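Side-chain contacts in R.Ecl18kI (PDB 2GB7), which recognises the double-stranded DNA sequence 5'-CCNGG-3' and cleaves it before the first C, as a type II restriction endonuclease that flips nucleotides: residues F[277-282]-F[294-299]; F[82-87]-F[94-99]; F[220-225]-F[242-247]. The protein carries 1 engineered substitution. All coordinates share one frame; numbering follows the deposited sequence.

Interaction 1 of 3, residues F[277-282]-F[294-299]; sequences QSILKQ and NYYRNR. Engineered in segment 277-282: Gln-277 (natural residue Arg).
Ile-279 and Gln-282, one turn apart on helix 269-285, meet Tyr-296 and Arg-299 on helix 290-302 in an antiparallel helical hairpin. The two segment axes approach to 9.6 Å at 166°, and the backbones come nearest at Ile-279 and Tyr-296. The apolar part is made by the two ends of Ile-279. Its CG2 branch lies anti to the backbone N and lodges against the other helix, 3.8 Å from Tyr-296 CB and close to the carbonyl oxygen of the same tyrosine. Its CD1 end reaches the next turn, 3.9 Å from Arg-299 CB, so one isoleucine spans both partners.

Gln-282 meets the Tyr-296 ring at about a right angle. Its CB stands over one ring face in a CH-pi contact, 3.9 Å from the centroid and displaced toward the rim; CD2 of the neighbouring Tyr-295 covers the opposite face. The glutamine amide plane is turned 63° from the ring.

Among the polar contacts, Tyr-296 OH donates a weak hydrogen bond to Gln-282 OE1 at 2.9 Å. Gln-282 NE2 turns back on its own helix and donates to Ser-278 O at 3.0 Å, nearly straight at 165° but from above the carbonyl plane; the helical bond from Gln-282 N reaches that oxygen from the opposite face. NE2 also bonds Asp-140 and OE1 accepts from Val-141 N, which fixes the amide's rotation.

Arg-299 carries this polar layer onward, with a salt bridge to Asp-140 and a hydrogen bond to Val-139 O. The hairpin thus packs against strand 140-141, outermost within this chain in the mixed sheet, while Met-133 of helix 102-134 touches Tyr-295 and Tyr-296.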
loop_
_atom_site.group_PDB
_atom_site.type_symbol
_atom_site.label_atom_id
_atom_site.label_comp_id
_atom_site.label_asym_id
_atom_site.label_seq_id
_atom_site.Cartn_x
_atom_site.Cartn_y
_atom_site.Cartn_z
ATOM N N GLN F 277 -17.076 25.564 17.322
ATOM C CA GLN F 277 -15.682 25.191 17.602
ATOM C C GLN F 277 -15.043 24.413 16.455
ATOM O O GLN F 277 -13.919 24.714 16.031
ATOM C CB GLN F 277 -15.587 24.355 18.889
ATOM C CG GLN F 277 -15.769 25.134 20.178
ATOM C CD GLN F 277 -15.702 24.246 21.419
ATOM O OE1 GLN F 277 -16.211 23.122 21.429
ATOM N NE2 GLN F 277 -15.073 24.754 22.481
ATOM N N SER F 278 -15.764 23.412 15.966
ATOM C CA SER F 278 -15.299 22.574 14.868
ATOM C C SER F 278 -15.011 23.387 13.598
ATOM O O SER F 278 -13.991 23.199 12.957
ATOM C CB SER F 278 -16.332 21.487 14.568
ATOM O OG SER F 278 -15.814 20.593 13.597
ATOM N N ILE F 279 -15.922 24.288 13.257
ATOM C CA ILE F 279 -15.766 25.164 12.096
ATOM C C ILE F 279 -14.575 26.106 12.293
ATOM O O ILE F 279 -13.710 26.203 11.411
ATOM C CB ILE F 279 -17.039 26.001 11.851
ATOM C CG1 ILE F 279 -18.203 25.093 11.412
ATOM C CG2 ILE F 279 -16.778 27.077 10.784
ATOM C CD1 ILE F 279 -19.609 25.764 11.454
ATOM N N LEU F 280 -14.528 26.772 13.456
ATOM C CA LEU F 280 -13.454 27.732 13.767
ATOM C C LEU F 280 -12.092 27.058 13.689
ATOM O O LEU F 280 -11.132 27.648 13.210
ATOM C CB LEU F 280 -13.672 28.417 15.127
ATOM C CG LEU F 280 -14.825 29.434 15.201
ATOM C CD1 LEU F 280 -15.151 29.809 16.635
ATOM C CD2 LEU F 280 -14.537 30.690 14.371
ATOM N N LYS F 281 -12.024 25.814 14.150
ATOM C CA LYS F 281 -10.840 24.969 14.032
ATOM C C LYS F 281 -10.426 24.751 12.576
ATOM O O LYS F 281 -9.250 24.830 12.211
ATOM C CB LYS F 281 -11.171 23.619 14.658
ATOM C CG LYS F 281 -10.006 22.735 14.985
ATOM C CD LYS F 281 -9.770 22.676 16.487
ATOM C CE LYS F 281 -10.954 22.032 17.215
ATOM N NZ LYS F 281 -10.661 21.836 18.669
ATOM N N GLN F 282 -11.404 24.477 11.728
ATOM C CA GLN F 282 -11.113 24.245 10.320
ATOM C C GLN F 282 -10.714 25.522 9.589
ATOM O O GLN F 282 -9.832 25.485 8.740
ATOM C CB GLN F 282 -12.297 23.567 9.642
ATOM C CG GLN F 282 -12.505 22.144 10.147
ATOM C CD GLN F 282 -13.810 21.574 9.669
ATOM O OE1 GLN F 282 -13.893 21.003 8.570
ATOM N NE2 GLN F 282 -14.841 21.711 10.484
ATOM N N ASN F 294 -14.163 31.507 3.430
ATOM C CA ASN F 294 -15.482 32.050 3.212
ATOM C C ASN F 294 -16.561 30.966 3.275
ATOM O O ASN F 294 -17.641 31.207 3.809
ATOM C CB ASN F 294 -15.487 32.876 1.929
ATOM C CG ASN F 294 -14.569 34.091 2.063
ATOM O OD1 ASN F 294 -14.138 34.446 3.164
ATOM N ND2 ASN F 294 -14.270 34.729 0.932
ATOM N N TYR F 295 -16.259 29.770 2.774
ATOM C CA TYR F 295 -17.182 28.637 2.855
ATOM C C TYR F 295 -17.513 28.316 4.305
ATOM O O TYR F 295 -18.682 28.134 4.666
ATOM C CB TYR F 295 -16.572 27.416 2.150
ATOM C CG TYR F 295 -17.215 26.110 2.546
ATOM C CD1 TYR F 295 -18.352 25.651 1.901
ATOM C CD2 TYR F 295 -16.671 25.347 3.565
ATOM C CE1 TYR F 295 -18.951 24.464 2.292
ATOM C CE2 TYR F 295 -17.234 24.153 3.945
ATOM C CZ TYR F 295 -18.380 23.721 3.311
ATOM O OH TYR F 295 -18.940 22.526 3.692
ATOM N N TYR F 296 -16.487 28.265 5.150
ATOM C CA TYR F 296 -16.718 27.974 6.558
ATOM C C TYR F 296 -17.466 29.102 7.277
ATOM O O TYR F 296 -18.331 28.852 8.111
ATOM C CB TYR F 296 -15.411 27.673 7.252
ATOM C CG TYR F 296 -14.892 26.279 6.985
ATOM C CD1 TYR F 296 -13.720 26.100 6.269
ATOM C CD2 TYR F 296 -15.551 25.142 7.480
ATOM C CE1 TYR F 296 -13.222 24.849 6.014
ATOM C CE2 TYR F 296 -15.054 23.852 7.217
ATOM C CZ TYR F 296 -13.873 23.736 6.475
ATOM O OH TYR F 296 -13.265 22.522 6.188
ATOM N N ARG F 297 -17.146 30.346 6.948
ATOM C CA ARG F 297 -17.810 31.451 7.631
ATOM C C ARG F 297 -19.294 31.526 7.259
ATOM O O ARG F 297 -20.107 31.937 8.087
ATOM C CB ARG F 297 -17.017 32.775 7.508
ATOM C CG ARG F 297 -16.890 33.361 6.156
ATOM C CD ARG F 297 -16.129 34.711 6.190
ATOM N NE ARG F 297 -14.875 34.662 6.953
ATOM C CZ ARG F 297 -13.964 35.640 6.964
ATOM N NH1 ARG F 297 -14.163 36.746 6.254
ATOM N NH2 ARG F 297 -12.852 35.519 7.681
ATOM N N ASN F 298 -19.672 31.069 6.059
ATOM C CA ASN F 298 -21.106 30.927 5.739
ATOM C C ASN F 298 -21.776 29.937 6.684
ATOM O O ASN F 298 -22.901 30.154 7.141
ATOM C CB ASN F 298 -21.335 30.462 4.306
ATOM C CG ASN F 298 -20.919 31.488 3.282
ATOM O OD1 ASN F 298 -20.963 32.702 3.535
ATOM N ND2 ASN F 298 -20.532 31.010 2.097
ATOM N N ARG F 299 -21.078 28.847 6.981
ATOM C CA ARG F 299 -21.641 27.865 7.906
ATOM C C ARG F 299 -21.740 28.403 9.322
ATOM O O ARG F 299 -22.709 28.134 10.008
ATOM C CB ARG F 299 -20.835 26.568 7.860
ATOM C CG ARG F 299 -21.092 25.837 6.552
ATOM C CD ARG F 299 -20.160 24.713 6.341
ATOM N NE ARG F 299 -20.211 23.716 7.413
ATOM C CZ ARG F 299 -19.252 22.816 7.590
ATOM N NH1 ARG F 299 -18.218 22.812 6.770
ATOM N NH2 ARG F 299 -19.327 21.924 8.568
#

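Interaction 2 of 3, residues F[82-87]-F[94-99]; sequences EERIKD and IRDFTM
Asp-96 OD1 receives the shortest bond across the contact, 2.7 Å from Arg-84 NH2, as one half of a bidentate, side-on salt bridge. The other half runs from Arg-84 NE to Asp-96 OD2 at 3.0 Å, with an N-H...O angle of 158°. Each carboxylate oxygen uses its syn lone pair, and the guanidinium and carboxylate planes are only 21° apart. The paired bonds thereby hold the two flat groups nearly coplanar and oppose rotation of either.

The bridge ties the short helix 82-85 to helix 90-100 across the short connection 86-89. With CG anti to the backbone N (chi1 -176°), Asp-96 presents its carboxylate to the arginine, whose chain bends at chi3 to bring its NE edge round. Glu-100 is a long, weak second ion partner of Arg-84 NH2, and Tyr-101 also touches the arginine side chain.

Beside the bridge lies the subunit interface: Ile-85 packs on Pro-90 of the second subunit and Phe-97 on Ile-94 of that subunit, and Thr-98 O accepts from Thr-73 OG1 of the second subunit. Within the chain, Ile-85 reaches the carboxylate with its methylene carbon, CG1 lying 4.2 Å from Asp-96 OD2.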
loop_
_atom_site.group_PDB
_atom_site.type_symbol
_atom_site.label_atom_id
_atom_site.label_comp_id
_atom_site.label_asym_id
_atom_site.label_seq_id
_atom_site.Cartn_x
_atom_site.Cartn_y
_atom_site.Cartn_z
ATOM N N GLU F 82 33.388 16.953 -10.915
ATOM C CA GLU F 82 34.224 17.464 -11.990
ATOM C C GLU F 82 35.645 16.939 -11.889
ATOM O O GLU F 82 36.215 16.519 -12.902
ATOM C CB GLU F 82 34.178 18.997 -12.024
ATOM C CG GLU F 82 35.213 19.703 -12.921
ATOM C CD GLU F 82 35.371 19.105 -14.323
ATOM O OE1 GLU F 82 34.450 18.434 -14.829
ATOM O OE2 GLU F 82 36.444 19.317 -14.922
ATOM N N GLU F 83 36.212 16.944 -10.682
ATOM C CA GLU F 83 37.617 16.537 -10.500
ATOM C C GLU F 83 37.784 15.067 -10.862
ATOM O O GLU F 83 38.815 14.654 -11.394
ATOM C CB GLU F 83 38.085 16.776 -9.058
ATOM C CG GLU F 83 38.459 18.219 -8.735
ATOM N N ARG F 84 36.741 14.293 -10.568
ATOM C CA ARG F 84 36.684 12.879 -10.881
ATOM C C ARG F 84 36.668 12.599 -12.389
ATOM O O ARG F 84 37.429 11.763 -12.883
ATOM C CB ARG F 84 35.438 12.274 -10.230
ATOM C CG ARG F 84 35.541 10.803 -9.983
ATOM C CD ARG F 84 34.253 10.238 -9.417
ATOM N NE ARG F 84 34.032 8.893 -9.938
ATOM C CZ ARG F 84 34.685 7.808 -9.535
ATOM N NH1 ARG F 84 35.616 7.880 -8.584
ATOM N NH2 ARG F 84 34.410 6.639 -10.091
ATOM N N ILE F 85 35.830 13.328 -13.115
ATOM C CA ILE F 85 35.490 12.984 -14.491
ATOM C C ILE F 85 36.306 13.729 -15.542
ATOM O O ILE F 85 36.140 13.501 -16.743
ATOM C CB ILE F 85 33.994 13.222 -14.731
ATOM C CG1 ILE F 85 33.195 12.158 -13.989
ATOM C CG2 ILE F 85 33.667 13.169 -16.205
ATOM C CD1 ILE F 85 31.871 12.652 -13.446
ATOM N N LYS F 86 37.195 14.603 -15.077
ATOM C CA LYS F 86 38.036 15.451 -15.933
ATOM C C LYS F 86 38.532 14.861 -17.262
ATOM O O LYS F 86 38.406 15.493 -18.314
ATOM C CB LYS F 86 39.238 15.979 -15.138
ATOM C CG LYS F 86 38.881 17.120 -14.204
ATOM C CD LYS F 86 40.028 18.109 -14.054
ATOM C CE LYS F 86 39.495 19.515 -13.773
ATOM N NZ LYS F 86 38.618 19.599 -12.563
ATOM N N ASP F 87 39.101 13.663 -17.208
ATOM C CA ASP F 87 39.879 13.125 -18.333
ATOM C C ASP F 87 39.258 11.876 -18.945
ATOM O O ASP F 87 39.924 11.114 -19.654
ATOM C CB ASP F 87 41.310 12.827 -17.888
ATOM C CG ASP F 87 42.019 14.050 -17.353
ATOM O OD1 ASP F 87 41.828 15.159 -17.909
ATOM O OD2 ASP F 87 42.764 13.892 -16.364
ATOM N N ILE F 94 29.544 9.234 -18.374
ATOM C CA ILE F 94 28.194 8.752 -18.096
ATOM C C ILE F 94 28.237 7.348 -17.506
ATOM O O ILE F 94 27.605 7.082 -16.477
ATOM C CB ILE F 94 27.302 8.782 -19.358
ATOM C CG1 ILE F 94 27.070 10.229 -19.796
ATOM C CG2 ILE F 94 25.966 8.060 -19.093
ATOM C CD1 ILE F 94 26.833 10.395 -21.280
ATOM N N ARG F 95 29.001 6.456 -18.137
ATOM C CA ARG F 95 29.120 5.086 -17.655
ATOM C C ARG F 95 29.482 5.064 -16.175
ATOM O O ARG F 95 28.879 4.335 -15.391
ATOM C CB ARG F 95 30.155 4.308 -18.481
ATOM C CG ARG F 95 29.564 3.168 -19.310
ATOM C CD ARG F 95 28.929 2.121 -18.422
ATOM N NE ARG F 95 29.329 0.766 -18.790
ATOM C CZ ARG F 95 28.570 -0.316 -18.618
ATOM N NH1 ARG F 95 29.044 -1.505 -18.982
ATOM N NH2 ARG F 95 27.342 -0.212 -18.107
ATOM N N ASP F 96 30.455 5.893 -15.813
ATOM C CA ASP F 96 30.921 6.049 -14.442
ATOM C C ASP F 96 29.805 6.575 -13.554
ATOM O O ASP F 96 29.557 6.055 -12.472
ATOM C CB ASP F 96 32.101 7.020 -14.413
ATOM C CG ASP F 96 32.703 7.168 -13.028
ATOM O OD1 ASP F 96 33.318 6.194 -12.541
ATOM O OD2 ASP F 96 32.572 8.264 -12.439
ATOM N N PHE F 97 29.130 7.614 -14.017
ATOM C CA PHE F 97 27.977 8.134 -13.296
ATOM C C PHE F 97 26.991 7.016 -12.994
ATOM O O PHE F 97 26.516 6.894 -11.857
ATOM C CB PHE F 97 27.314 9.230 -14.113
ATOM C CG PHE F 97 26.289 10.003 -13.359
ATOM C CD1 PHE F 97 26.673 10.984 -12.450
ATOM C CD2 PHE F 97 24.935 9.774 -13.578
ATOM C CE1 PHE F 97 25.708 11.724 -11.757
ATOM C CE2 PHE F 97 23.968 10.492 -12.880
ATOM C CZ PHE F 97 24.358 11.480 -11.974
ATOM N N THR F 98 26.664 6.206 -14.002
ATOM C CA THR F 98 25.698 5.114 -13.818
ATOM C C THR F 98 26.214 4.035 -12.861
ATOM O O THR F 98 25.422 3.239 -12.333
ATOM C CB THR F 98 25.279 4.448 -15.156
ATOM O OG1 THR F 98 26.435 3.889 -15.802
ATOM C CG2 THR F 98 24.611 5.455 -16.101
ATOM N N MET F 99 27.529 4.018 -12.642
ATOM C CA MET F 99 28.162 3.010 -11.777
ATOM C C MET F 99 28.466 3.473 -10.347
ATOM O O MET F 99 28.378 2.671 -9.414
ATOM C CB MET F 99 29.438 2.455 -12.422
ATOM C CG MET F 99 29.232 1.818 -13.798
ATOM S SD MET F 99 30.552 0.679 -14.239
ATOM C CE MET F 99 30.375 -0.432 -12.817
#

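Interaction 3 of 3, residues F[220-225]-F[242-247]; sequences ILYEAN and NNRVLT
Arg-244 spreads its guanidinium over the ring of Tyr-222, a cation-pi stack that joins helix 215-223 to the turn leading into the chain's outermost strand 245-247 of the PD-(D/E)XK-type nuclease core. The turn begins at Asn-242, where OD1 accepts from Arg-244 N at 3.0 Å in an Asx turn. A type I beta turn runs from here through Asn-243 to Val-245, closed by Val-245 N bonding to Asn-242 O, and together these bonds fix the backbone from which the arginine projects.

Arg-244 extends from CG to NE and crosses the tyrosine side chain at about a right angle. The ring and guanidinium planes are 7° apart, and Arg-244 CZ lies 3.6 Å from the centroid of the Tyr-222 ring, displaced toward the rim. Arg-244 CD adds a CH-pi contact over the same face. The tyrosine CG is anti to its backbone N (chi1 179°), which swings the ring out from the helix toward the turn. Asn-219, one turn earlier, accepts a weak bond from Arg-244 NH1.

After Arg-244, Val-245 packs on Ile-218, Leu-246 pairs with strand 226-230, and Thr-247 N-caps helix 248-259. Within the stack, Arg-244 NH2 sits 3.5 Å from Tyr-222 CE2.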
loop_
_atom_site.group_PDB
_atom_site.type_symbol
_atom_site.label_atom_id
_atom_site.label_comp_id
_atom_site.label_asym_id
_atom_site.label_seq_id
_atom_site.Cartn_x
_atom_site.Cartn_y
_atom_site.Cartn_z
ATOM N N ILE F 220 -18.212 -7.843 -2.448
ATOM C CA ILE F 220 -17.784 -7.865 -1.040
ATOM C C ILE F 220 -18.000 -6.499 -0.411
ATOM O O ILE F 220 -18.507 -6.405 0.706
ATOM C CB ILE F 220 -16.301 -8.267 -0.925
ATOM C CG1 ILE F 220 -16.139 -9.719 -1.353
ATOM C CG2 ILE F 220 -15.784 -7.997 0.474
ATOM C CD1 ILE F 220 -14.690 -10.143 -1.616
ATOM N N LEU F 221 -17.661 -5.435 -1.136
ATOM C CA LEU F 221 -17.914 -4.086 -0.641
ATOM C C LEU F 221 -19.417 -3.873 -0.395
ATOM O O LEU F 221 -19.806 -3.290 0.601
ATOM C CB LEU F 221 -17.362 -3.031 -1.628
ATOM C CG LEU F 221 -15.832 -3.020 -1.611
ATOM C CD1 LEU F 221 -15.411 -2.121 -2.744
ATOM C CD2 LEU F 221 -15.288 -2.509 -0.259
ATOM N N TYR F 222 -20.231 -4.347 -1.332
ATOM C CA TYR F 222 -21.691 -4.217 -1.243
ATOM C C TYR F 222 -22.225 -4.835 0.038
ATOM O O TYR F 222 -23.070 -4.221 0.726
ATOM C CB TYR F 222 -22.321 -4.862 -2.473
ATOM C CG TYR F 222 -23.824 -4.819 -2.489
ATOM C CD1 TYR F 222 -24.491 -3.674 -2.925
ATOM C CD2 TYR F 222 -24.558 -5.912 -2.071
ATOM C CE1 TYR F 222 -25.878 -3.628 -2.954
ATOM C CE2 TYR F 222 -25.954 -5.885 -2.115
ATOM C CZ TYR F 222 -26.588 -4.740 -2.542
ATOM O OH TYR F 222 -27.968 -4.739 -2.568
ATOM N N GLU F 223 -21.734 -6.025 0.363
ATOM C CA GLU F 223 -22.208 -6.706 1.580
ATOM C C GLU F 223 -21.776 -5.927 2.809
ATOM O O GLU F 223 -22.431 -5.994 3.869
ATOM C CB GLU F 223 -21.628 -8.114 1.625
ATOM C CG GLU F 223 -22.207 -9.014 2.764
ATOM C CD GLU F 223 -21.577 -8.782 4.135
ATOM O OE1 GLU F 223 -20.373 -8.411 4.199
ATOM O OE2 GLU F 223 -22.302 -8.957 5.152
ATOM N N ALA F 224 -20.653 -5.209 2.675
ATOM C CA ALA F 224 -20.105 -4.365 3.735
ATOM C C ALA F 224 -20.697 -2.958 3.781
ATOM O O ALA F 224 -20.299 -2.143 4.630
ATOM C CB ALA F 224 -18.558 -4.315 3.632
ATOM N N ASN F 225 -21.686 -2.695 2.911
ATOM C CA ASN F 225 -22.314 -1.385 2.787
ATOM C C ASN F 225 -21.311 -0.281 2.435
ATOM O O ASN F 225 -21.421 0.861 2.881
ATOM C CB ASN F 225 -23.111 -1.064 4.043
ATOM C CG ASN F 225 -24.228 -2.037 4.232
ATOM O OD1 ASN F 225 -25.158 -2.095 3.426
ATOM N ND2 ASN F 225 -24.164 -2.787 5.299
ATOM N N ASN F 242 -23.924 -1.946 -14.092
ATOM C CA ASN F 242 -23.828 -2.401 -12.712
ATOM C C ASN F 242 -24.367 -1.384 -11.733
ATOM O O ASN F 242 -23.694 -0.404 -11.437
ATOM C CB ASN F 242 -22.366 -2.704 -12.392
ATOM C CG ASN F 242 -22.215 -3.556 -11.168
ATOM O OD1 ASN F 242 -22.992 -3.438 -10.217
ATOM N ND2 ASN F 242 -21.230 -4.440 -11.179
ATOM N N ASN F 243 -25.568 -1.634 -11.212
ATOM C CA ASN F 243 -26.222 -0.672 -10.327
ATOM C C ASN F 243 -25.551 -0.564 -8.977
ATOM O O ASN F 243 -25.945 0.270 -8.165
ATOM C CB ASN F 243 -27.747 -0.936 -10.197
ATOM C CG ASN F 243 -28.100 -2.110 -9.280
ATOM O OD1 ASN F 243 -27.274 -2.639 -8.539
ATOM N ND2 ASN F 243 -29.377 -2.514 -9.334
ATOM N N ARG F 244 -24.519 -1.376 -8.752
ATOM C CA ARG F 244 -23.764 -1.275 -7.498
ATOM C C ARG F 244 -22.620 -0.274 -7.550
ATOM O O ARG F 244 -22.029 0.044 -6.527
ATOM C CB ARG F 244 -23.248 -2.639 -7.056
ATOM C CG ARG F 244 -24.365 -3.612 -6.797
ATOM C CD ARG F 244 -23.834 -4.935 -6.348
ATOM N NE ARG F 244 -24.961 -5.789 -6.015
ATOM C CZ ARG F 244 -24.859 -6.964 -5.414
ATOM N NH1 ARG F 244 -23.665 -7.460 -5.086
ATOM N NH2 ARG F 244 -25.964 -7.636 -5.141
ATOM N N VAL F 245 -22.296 0.209 -8.742
ATOM C CA VAL F 245 -21.232 1.177 -8.914
ATOM C C VAL F 245 -21.902 2.507 -9.242
ATOM O O VAL F 245 -22.783 2.564 -10.126
ATOM C CB VAL F 245 -20.265 0.738 -10.056
ATOM C CG1 VAL F 245 -19.274 1.837 -10.371
ATOM C CG2 VAL F 245 -19.521 -0.585 -9.673
ATOM N N LEU F 246 -21.540 3.545 -8.501
ATOM C CA LEU F 246 -22.200 4.864 -8.649
ATOM C C LEU F 246 -21.225 5.824 -9.295
ATOM O O LEU F 246 -20.016 5.590 -9.306
ATOM C CB LEU F 246 -22.586 5.437 -7.280
ATOM C CG LEU F 246 -23.758 4.814 -6.510
ATOM C CD1 LEU F 246 -24.006 5.624 -5.221
ATOM C CD2 LEU F 246 -25.008 4.694 -7.326
ATOM N N THR F 247 -21.757 6.912 -9.837
ATOM C CA THR F 247 -20.925 7.998 -10.343
ATOM C C THR F 247 -20.841 9.108 -9.310
ATOM O O THR F 247 -21.679 9.181 -8.429
ATOM C CB THR F 247 -21.530 8.608 -11.607
ATOM O OG1 THR F 247 -22.824 9.148 -11.285
ATOM C CG2 THR F 247 -21.629 7.550 -12.676
#

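How the interactions relate
Along the chain the contacts come in series: interaction 2 first, then interaction 3, then interaction 1, none touching another. Interaction 2 stands apart, its centre about 57 Å from each of the others, on helices 82-85 and 90-100 where the second subunit packs. Interactions 1 and 3 have centres about 33 Å apart and serve opposite edges of the same mixed sheet: the C-terminal hairpin of helices 269-285 and 290-302 lies against outermost strand 140-141, whereas 220-225 with 242-247 joins a helix to the turn before outermost strand 245-247. Interaction 3, within the nuclease domain, comes nearest the bound DNA, about 8 Å at the closest atoms. Among them, interaction 2 has most subunit contact.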